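Local coordinates for protein lysine-sensitive aspartokinase 3 (Escherichia coli, PDB 2J0W) that catalyses the ATP-dependent phosphorylation of L-aspartate to 4-phospho-L-aspartate, the first step of lysine biosynthesis, under allosteric feedback inhibition by lysine, at residues 221-229 and 283-291; 246-254 and 387-395. All coordinates share one frame; numbering follows the deposited sequence.

Contact 1. Residues 221-229 and 283-291; sequences TDVPGIYTT and RAGGTLVCN. With ADP (adenosine-5'-diphosphate), chain D.
Thr287 meets Ile226 twice over, through its hydroxyl at the backbone and its methyl at the side chain, the two side chains crossing at about a right angle. Ile226 N donates to Thr287 OG1 over 2.6 Å in a nearly straight bond (165° at the hydrogen). The first torsion of Thr287 (chi1 -57°) turns OG1 to that N-H and puts the methyl CG2 anti to the backbone N, beside the Ile226 side chain. The hydroxyl is gripped again by Ile240 O of strand 239-244, so it accepts one bond and donates the other. Ile226 sends its branches different ways: CD1 packs 3.6 Å from Val289 CG2, again roughly perpendicular, whereas CG2 approaches N1 of the adenine at 4.0 Å. Beside them Gly225 sets its CA 3.8 Å from Gly286 CA; its backbone angles call for glycine, and a CB would run into the Thr287 hydroxyl. Pro224 CB touches Ala284 CB at 3.9 Å. A valine in place of Thr287 would probably leave Ile226 N and Ile240 O without this shared mate and the backbone at Ile226 less firmly held. The neighbouring peptide reads the base: Tyr227 N donates to ADP N1 over 2.8 Å, and ADP N6 to Tyr227 O. This chemistry is consistent with a second-shell role for the hydroxyl, which holds Ile226 N one residue before the backbone that binds the adenine edge.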
loop_
_atom_site.group_PDB
_atom_site.type_symbol
_atom_site.label_atom_id
_atom_site.label_comp_id
_atom_site.label_asym_id
_atom_site.label_seq_id
_atom_site.Cartn_x
_atom_site.Cartn_y
_atom_site.Cartn_z
ATOM N N THR A 221 -26.634 11.048 21.137
ATOM C CA THR A 221 -25.419 11.747 21.527
ATOM C C THR A 221 -25.644 13.223 21.835
ATOM O O THR A 221 -26.744 13.607 22.218
ATOM C CB THR A 221 -24.334 11.590 20.436
ATOM O OG1 THR A 221 -23.180 12.361 20.789
ATOM C CG2 THR A 221 -24.855 12.045 19.107
ATOM N N ASP A 222 -24.602 14.041 21.675
ATOM C CA ASP A 222 -24.675 15.473 21.953
ATOM C C ASP A 222 -24.630 16.300 20.660
ATOM O O ASP A 222 -24.273 17.484 20.661
ATOM C CB ASP A 222 -23.520 15.879 22.875
ATOM C CG ASP A 222 -22.166 15.825 22.188
ATOM O OD1 ASP A 222 -22.097 15.361 21.035
ATOM O OD2 ASP A 222 -21.162 16.252 22.797
ATOM N N VAL A 223 -24.993 15.656 19.555
ATOM C CA VAL A 223 -25.011 16.283 18.237
ATOM C C VAL A 223 -26.107 15.599 17.433
ATOM O O VAL A 223 -26.134 14.380 17.336
ATOM C CB VAL A 223 -23.665 16.106 17.526
ATOM C CG1 VAL A 223 -23.886 15.855 16.047
ATOM C CG2 VAL A 223 -22.817 17.339 17.735
ATOM N N PRO A 224 -27.012 16.381 16.827
ATOM C CA PRO A 224 -28.134 15.880 16.030
ATOM C C PRO A 224 -27.772 15.221 14.711
ATOM O O PRO A 224 -27.878 15.851 13.660
ATOM C CB PRO A 224 -28.973 17.125 15.829
ATOM C CG PRO A 224 -27.934 18.157 15.651
ATOM C CD PRO A 224 -26.959 17.851 16.766
ATOM N N GLY A 225 -27.358 13.953 14.775
ATOM C CA GLY A 225 -26.997 13.205 13.576
ATOM C C GLY A 225 -25.520 13.143 13.214
ATOM O O GLY A 225 -24.658 13.543 13.997
ATOM N N ILE A 226 -25.233 12.628 12.021
ATOM C CA ILE A 226 -23.867 12.512 11.510
ATOM C C ILE A 226 -23.650 13.664 10.510
ATOM O O ILE A 226 -24.419 13.821 9.559
ATOM C CB ILE A 226 -23.670 11.143 10.785
ATOM C CG1 ILE A 226 -23.999 9.990 11.737
ATOM C CG2 ILE A 226 -22.238 10.997 10.282
ATOM C CD1 ILE A 226 -23.986 8.621 11.058
ATOM N N TYR A 227 -22.613 14.467 10.719
ATOM C CA TYR A 227 -22.350 15.595 9.830
ATOM C C TYR A 227 -21.307 15.299 8.771
ATOM O O TYR A 227 -20.719 14.229 8.763
ATOM C CB TYR A 227 -21.907 16.810 10.641
ATOM C CG TYR A 227 -23.031 17.446 11.411
ATOM C CD1 TYR A 227 -23.885 16.672 12.185
ATOM C CD2 TYR A 227 -23.257 18.819 11.350
ATOM C CE1 TYR A 227 -24.938 17.238 12.876
ATOM C CE2 TYR A 227 -24.312 19.399 12.044
ATOM C CZ TYR A 227 -25.150 18.598 12.804
ATOM O OH TYR A 227 -26.206 19.145 13.491
ATOM N N THR A 228 -21.076 16.258 7.881
ATOM C CA THR A 228 -20.090 16.098 6.821
ATOM C C THR A 228 -18.668 16.201 7.366
ATOM O O THR A 228 -17.695 16.176 6.619
ATOM C CB THR A 228 -20.272 17.159 5.722
ATOM O OG1 THR A 228 -20.160 18.467 6.300
ATOM C CG2 THR A 228 -21.633 16.992 5.050
ATOM N N THR A 229 -18.563 16.336 8.679
ATOM C CA THR A 229 -17.274 16.405 9.343
ATOM C C THR A 229 -17.516 16.883 10.766
ATOM O O THR A 229 -18.561 17.455 11.063
ATOM C CB THR A 229 -16.309 17.358 8.623
ATOM O OG1 THR A 229 -14.965 17.052 9.006
ATOM C CG2 THR A 229 -16.608 18.778 8.984
ATOM N N ARG A 283 -35.795 16.976 18.124
ATOM C CA ARG A 283 -36.665 17.485 17.076
ATOM C C ARG A 283 -35.851 18.240 16.046
ATOM O O ARG A 283 -36.389 18.876 15.133
ATOM C CB ARG A 283 -37.750 18.384 17.665
ATOM C CG ARG A 283 -37.243 19.462 18.604
ATOM C CD ARG A 283 -38.418 20.176 19.258
ATOM N NE ARG A 283 -39.404 19.224 19.771
ATOM C CZ ARG A 283 -40.435 19.554 20.542
ATOM N NH1 ARG A 283 -40.621 20.819 20.898
ATOM N NH2 ARG A 283 -41.284 18.620 20.957
ATOM N N ALA A 284 -34.538 18.187 16.209
ATOM C CA ALA A 284 -33.675 18.831 15.247
ATOM C C ALA A 284 -33.542 17.764 14.176
ATOM O O ALA A 284 -33.380 18.074 12.999
ATOM C CB ALA A 284 -32.321 19.162 15.862
ATOM N N GLY A 285 -33.653 16.503 14.600
ATOM C CA GLY A 285 -33.551 15.387 13.674
ATOM C C GLY A 285 -32.149 14.803 13.522
ATOM O O GLY A 285 -31.153 15.526 13.415
ATOM N N GLY A 286 -32.065 13.480 13.498
ATOM C CA GLY A 286 -30.769 12.850 13.355
ATOM C C GLY A 286 -30.567 12.179 12.013
ATOM O O GLY A 286 -31.378 12.322 11.097
ATOM N N THR A 287 -29.469 11.440 11.907
ATOM C CA THR A 287 -29.116 10.725 10.691
ATOM C C THR A 287 -29.442 9.257 10.832
ATOM O O THR A 287 -29.202 8.659 11.876
ATOM C CB THR A 287 -27.615 10.806 10.404
ATOM O OG1 THR A 287 -27.209 12.177 10.329
ATOM C CG2 THR A 287 -27.293 10.095 9.098
ATOM N N LEU A 288 -29.982 8.674 9.772
ATOM C CA LEU A 288 -30.287 7.258 9.791
ATOM C C LEU A 288 -29.286 6.537 8.894
ATOM O O LEU A 288 -29.033 6.940 7.756
ATOM C CB LEU A 288 -31.706 6.997 9.310
ATOM C CG LEU A 288 -32.020 5.499 9.243
ATOM C CD1 LEU A 288 -33.320 5.182 9.980
ATOM C CD2 LEU A 288 -32.093 5.078 7.784
ATOM N N VAL A 289 -28.705 5.476 9.431
ATOM C CA VAL A 289 -27.720 4.687 8.712
ATOM C C VAL A 289 -28.391 3.396 8.295
ATOM O O VAL A 289 -28.893 2.661 9.136
ATOM C CB VAL A 289 -26.512 4.376 9.622
ATOM C CG1 VAL A 289 -25.509 3.511 8.886
ATOM C CG2 VAL A 289 -25.866 5.685 10.078
ATOM N N CYS A 290 -28.404 3.119 6.999
ATOM C CA CYS A 290 -29.040 1.899 6.504
ATOM C C CYS A 290 -28.272 1.193 5.393
ATOM O O CYS A 290 -27.202 1.629 4.969
ATOM C CB CYS A 290 -30.446 2.214 6.011
ATOM S SG CYS A 290 -30.469 3.584 4.846
ATOM N N ASN A 291 -28.852 0.102 4.916
ATOM C CA ASN A 291 -28.237 -0.697 3.872
ATOM C C ASN A 291 -27.751 0.114 2.673
ATOM O O ASN A 291 -26.548 0.167 2.416
ATOM C CB ASN A 291 -29.209 -1.779 3.408
ATOM C CG ASN A 291 -28.503 -2.949 2.768
ATOM O OD1 ASN A 291 -29.136 -3.921 2.354
ATOM N ND2 ASN A 291 -27.177 -2.867 2.685
HETATM P PB ADP D . -21.175 9.884 23.052
HETATM O O1B ADP D . -22.589 10.230 22.783
HETATM O O2B ADP D . -20.879 9.795 24.530
HETATM O O3B ADP D . -20.759 8.560 22.329
HETATM P PA ADP D . -18.893 11.200 21.818
HETATM O O1A ADP D . -18.160 12.386 22.324
HETATM O O2A ADP D . -18.206 9.881 21.975
HETATM O O3A ADP D . -20.313 11.104 22.493
HETATM O "O5'" ADP D . -19.137 11.601 20.275
HETATM C "C5'" ADP D . -19.998 12.648 19.724
HETATM C "C4'" ADP D . -19.084 13.650 19.041
HETATM O "O4'" ADP D . -18.233 13.163 17.963
HETATM C "C3'" ADP D . -19.695 14.886 18.433
HETATM O "O3'" ADP D . -20.128 15.648 19.582
HETATM C "C2'" ADP D . -18.509 15.443 17.673
HETATM O "O2'" ADP D . -17.651 16.186 18.522
HETATM C "C1'" ADP D . -17.809 14.242 17.148
HETATM N N9 ADP D . -17.915 14.009 15.629
HETATM C C8 ADP D . -16.812 13.764 14.890
HETATM N N7 ADP D . -17.026 13.585 13.603
HETATM C C5 ADP D . -18.356 13.710 13.494
HETATM C C6 ADP D . -19.204 13.627 12.327
HETATM N N6 ADP D . -18.782 13.380 11.137
HETATM N N1 ADP D . -20.574 13.823 12.586
HETATM C C2 ADP D . -21.081 14.091 13.869
HETATM N N3 ADP D . -20.276 14.173 14.967
HETATM C C4 ADP D . -18.954 13.983 14.740
#

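Contact 2. Residues 246-254 and 387-395; sequences AEAAEMATF and ALVALIGND
The Phe254 ring lies against Leu388 and Ala390 of the strand, meeting both obliquely: Leu388 CD2 is 3.6 Å from ring atom CD2, and Ala390 CB is 3.8 Å from CG. One face carries the methyl CG2 of Thr253, 4.2 Å above the ring plane and offset toward the rim; that threonine's OG1 donates back to Ala249 O, which holds the methyl in place. At the edge, in the plane of the ring, sits Glu250 OE1, itself hydrogen-bonded to Asn426; Ile392 CD1 also approaches the edge, near the ring plane. The CB of Phe254 points toward the strand and lies 3.6 Å from Ala390 CB, while CG anti to the carbonyl carbon (chi1 -63°) turns the ring over to Leu388.

The other flat pair behaves differently. Glu247 and Asn394 cross at about a right angle with carboxylate and amide planes 74° apart, and although Asn394 ND2 comes to 3.6 Å from Glu247 OE2, each group is engaged by another partner: OE2 in a salt bridge with Arg300, ND2 on Pro297 O. Between these two ends Ile392 packs against the helix, its CG2 3.5 Å from Glu247 O and its CD1 by the Met251 side chain; the shortest approaches of CD1 are doubtful. Met251 also touches ADP.

Helix 246-253 and strand 387-393 run almost antiparallel (169°), with axes 8.3 Å apart at the closest. Ser345 of the second subunit packs on Phe254, and Glu346 of that subunit on Glu250; both positions belong to the lysine site. This is helix-on-sheet packing that joins the kinase part of the chain to an ACT-domain sheet, beside the inhibitor site shared between subunits.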
loop_
_atom_site.group_PDB
_atom_site.type_symbol
_atom_site.label_atom_id
_atom_site.label_comp_id
_atom_site.label_asym_id
_atom_site.label_seq_id
_atom_site.Cartn_x
_atom_site.Cartn_y
_atom_site.Cartn_z
ATOM N N ALA A 246 -21.358 1.040 4.554
ATOM C CA ALA A 246 -19.949 1.183 4.213
ATOM C C ALA A 246 -19.506 2.637 4.223
ATOM O O ALA A 246 -18.393 2.940 4.655
ATOM C CB ALA A 246 -19.656 0.538 2.863
ATOM N N GLU A 247 -20.360 3.539 3.761
ATOM C CA GLU A 247 -19.970 4.941 3.774
ATOM C C GLU A 247 -19.566 5.356 5.169
ATOM O O GLU A 247 -18.445 5.780 5.415
ATOM C CB GLU A 247 -21.124 5.834 3.324
ATOM C CG GLU A 247 -21.242 6.009 1.839
ATOM C CD GLU A 247 -22.491 6.763 1.476
ATOM O OE1 GLU A 247 -23.567 6.136 1.433
ATOM O OE2 GLU A 247 -22.391 7.983 1.253
ATOM N N ALA A 248 -20.518 5.231 6.078
ATOM C CA ALA A 248 -20.341 5.590 7.481
ATOM C C ALA A 248 -19.306 4.719 8.166
ATOM O O ALA A 248 -18.493 5.208 8.952
ATOM C CB ALA A 248 -21.665 5.456 8.196
ATOM N N ALA A 249 -19.365 3.425 7.867
ATOM C CA ALA A 249 -18.443 2.457 8.426
ATOM C C ALA A 249 -17.043 3.016 8.279
ATOM O O ALA A 249 -16.254 3.016 9.225
ATOM C CB ALA A 249 -18.555 1.147 7.682
ATOM N N GLU A 250 -16.755 3.520 7.082
ATOM C CA GLU A 250 -15.451 4.087 6.790
ATOM C C GLU A 250 -15.245 5.448 7.445
ATOM O O GLU A 250 -14.106 5.835 7.730
ATOM C CB GLU A 250 -15.232 4.169 5.272
ATOM C CG GLU A 250 -14.688 2.869 4.670
ATOM C CD GLU A 250 -14.253 3.000 3.209
ATOM O OE1 GLU A 250 -13.731 4.074 2.834
ATOM O OE2 GLU A 250 -14.413 2.021 2.441
ATOM N N MET A 251 -16.340 6.171 7.684
ATOM C CA MET A 251 -16.264 7.476 8.343
ATOM C C MET A 251 -15.794 7.249 9.767
ATOM O O MET A 251 -14.883 7.924 10.250
ATOM C CB MET A 251 -17.631 8.165 8.394
ATOM C CG MET A 251 -18.065 8.836 7.100
ATOM S SD MET A 251 -19.497 9.899 7.355
ATOM C CE MET A 251 -18.696 11.366 8.124
ATOM N N ALA A 252 -16.423 6.291 10.439
ATOM C CA ALA A 252 -16.062 5.995 11.813
ATOM C C ALA A 252 -14.612 5.539 11.851
ATOM O O ALA A 252 -13.798 6.081 12.599
ATOM C CB ALA A 252 -16.976 4.910 12.381
ATOM N N THR A 253 -14.293 4.567 11.005
ATOM C CA THR A 253 -12.956 4.016 10.955
ATOM C C THR A 253 -11.862 5.050 10.784
ATOM O O THR A 253 -10.775 4.903 11.343
ATOM C CB THR A 253 -12.830 2.983 9.831
ATOM O OG1 THR A 253 -13.781 1.932 10.045
ATOM C CG2 THR A 253 -11.426 2.382 9.813
ATOM N N PHE A 254 -12.140 6.103 10.028
ATOM C CA PHE A 254 -11.126 7.123 9.802
ATOM C C PHE A 254 -11.208 8.363 10.668
ATOM O O PHE A 254 -10.515 9.349 10.405
ATOM C CB PHE A 254 -11.099 7.511 8.327
ATOM C CG PHE A 254 -10.724 6.371 7.420
ATOM C CD1 PHE A 254 -11.527 6.028 6.335
ATOM C CD2 PHE A 254 -9.590 5.609 7.675
ATOM C CE1 PHE A 254 -11.203 4.939 5.522
ATOM C CE2 PHE A 254 -9.261 4.518 6.865
ATOM C CZ PHE A 254 -10.070 4.184 5.789
ATOM N N ALA A 387 -1.378 13.360 11.323
ATOM C CA ALA A 387 -2.831 13.208 11.333
ATOM C C ALA A 387 -3.375 12.722 9.986
ATOM O O ALA A 387 -2.964 13.204 8.926
ATOM C CB ALA A 387 -3.476 14.538 11.710
ATOM N N LEU A 388 -4.301 11.768 10.027
ATOM C CA LEU A 388 -4.893 11.228 8.803
ATOM C C LEU A 388 -6.146 11.983 8.387
ATOM O O LEU A 388 -7.007 12.277 9.221
ATOM C CB LEU A 388 -5.280 9.759 8.976
ATOM C CG LEU A 388 -6.068 9.190 7.783
ATOM C CD1 LEU A 388 -5.101 8.835 6.684
ATOM C CD2 LEU A 388 -6.852 7.961 8.179
ATOM N N VAL A 389 -6.249 12.290 7.096
ATOM C CA VAL A 389 -7.427 12.962 6.563
ATOM C C VAL A 389 -8.044 12.044 5.505
ATOM O O VAL A 389 -7.376 11.621 4.560
ATOM C CB VAL A 389 -7.091 14.343 5.936
ATOM C CG1 VAL A 389 -8.320 14.906 5.233
ATOM C CG2 VAL A 389 -6.663 15.313 7.020
ATOM N N ALA A 390 -9.320 11.735 5.677
ATOM C CA ALA A 390 -10.017 10.855 4.759
ATOM C C ALA A 390 -11.215 11.513 4.088
ATOM O O ALA A 390 -11.945 12.266 4.720
ATOM C CB ALA A 390 -10.479 9.626 5.507
ATOM N N LEU A 391 -11.413 11.229 2.806
ATOM C CA LEU A 391 -12.563 11.748 2.078
ATOM C C LEU A 391 -13.441 10.564 1.747
ATOM O O LEU A 391 -13.012 9.630 1.076
ATOM C CB LEU A 391 -12.159 12.413 0.772
ATOM C CG LEU A 391 -13.372 12.589 -0.157
ATOM C CD1 LEU A 391 -14.337 13.595 0.439
ATOM C CD2 LEU A 391 -12.921 13.047 -1.528
ATOM N N ILE A 392 -14.673 10.592 2.211
ATOM C CA ILE A 392 -15.558 9.489 1.929
ATOM C C ILE A 392 -16.638 9.896 0.958
ATOM O O ILE A 392 -17.206 10.991 1.050
ATOM C CB ILE A 392 -16.181 8.956 3.209
ATOM C CG1 ILE A 392 -15.064 8.394 4.079
ATOM C CG2 ILE A 392 -17.246 7.896 2.893
ATOM C CD1 ILE A 392 -15.551 7.582 5.223
ATOM N N GLY A 393 -16.907 8.997 0.018
ATOM C CA GLY A 393 -17.913 9.243 -0.985
ATOM C C GLY A 393 -18.218 7.958 -1.714
ATOM O O GLY A 393 -18.216 6.876 -1.116
ATOM N N ASN A 394 -18.449 8.067 -3.017
ATOM C CA ASN A 394 -18.793 6.897 -3.805
ATOM C C ASN A 394 -18.189 6.930 -5.204
ATOM O O ASN A 394 -18.229 7.954 -5.887
ATOM C CB ASN A 394 -20.315 6.801 -3.863
ATOM C CG ASN A 394 -20.948 6.947 -2.485
ATOM O OD1 ASN A 394 -20.981 5.998 -1.702
ATOM N ND2 ASN A 394 -21.422 8.151 -2.171
ATOM N N ASP A 395 -17.613 5.805 -5.613
ATOM C CA ASP A 395 -16.996 5.690 -6.932
ATOM C C ASP A 395 -15.933 6.751 -7.222
ATOM O O ASP A 395 -15.829 7.252 -8.346
ATOM C CB ASP A 395 -18.078 5.739 -8.009
ATOM C CG ASP A 395 -19.130 4.671 -7.816
ATOM O OD1 ASP A 395 -20.068 4.608 -8.635
ATOM O OD2 ASP A 395 -19.019 3.896 -6.842
#

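In the fold
Contact 1 is partly buried, at the end of the kinase sheet where strands 226-227 and 287-290 flank strand 239-244; it combines one cross-segment hydrogen bond with small apolar touches and opens onto the nucleotide. Contact 2, by comparison, is buried, has no hydrogen bond across it, and relies on apolar packing between a helix and a sheet of the regulatory part, with polar ends satisfied by outside partners. In this pair, chemistry follows place. They share no segment but meet directly: Tyr227 O lies 3.6 Å from Met251 CE. Through that packing the adenine pocket and the surroundings of the lysine site become neighbours, with helix 245-253 between them.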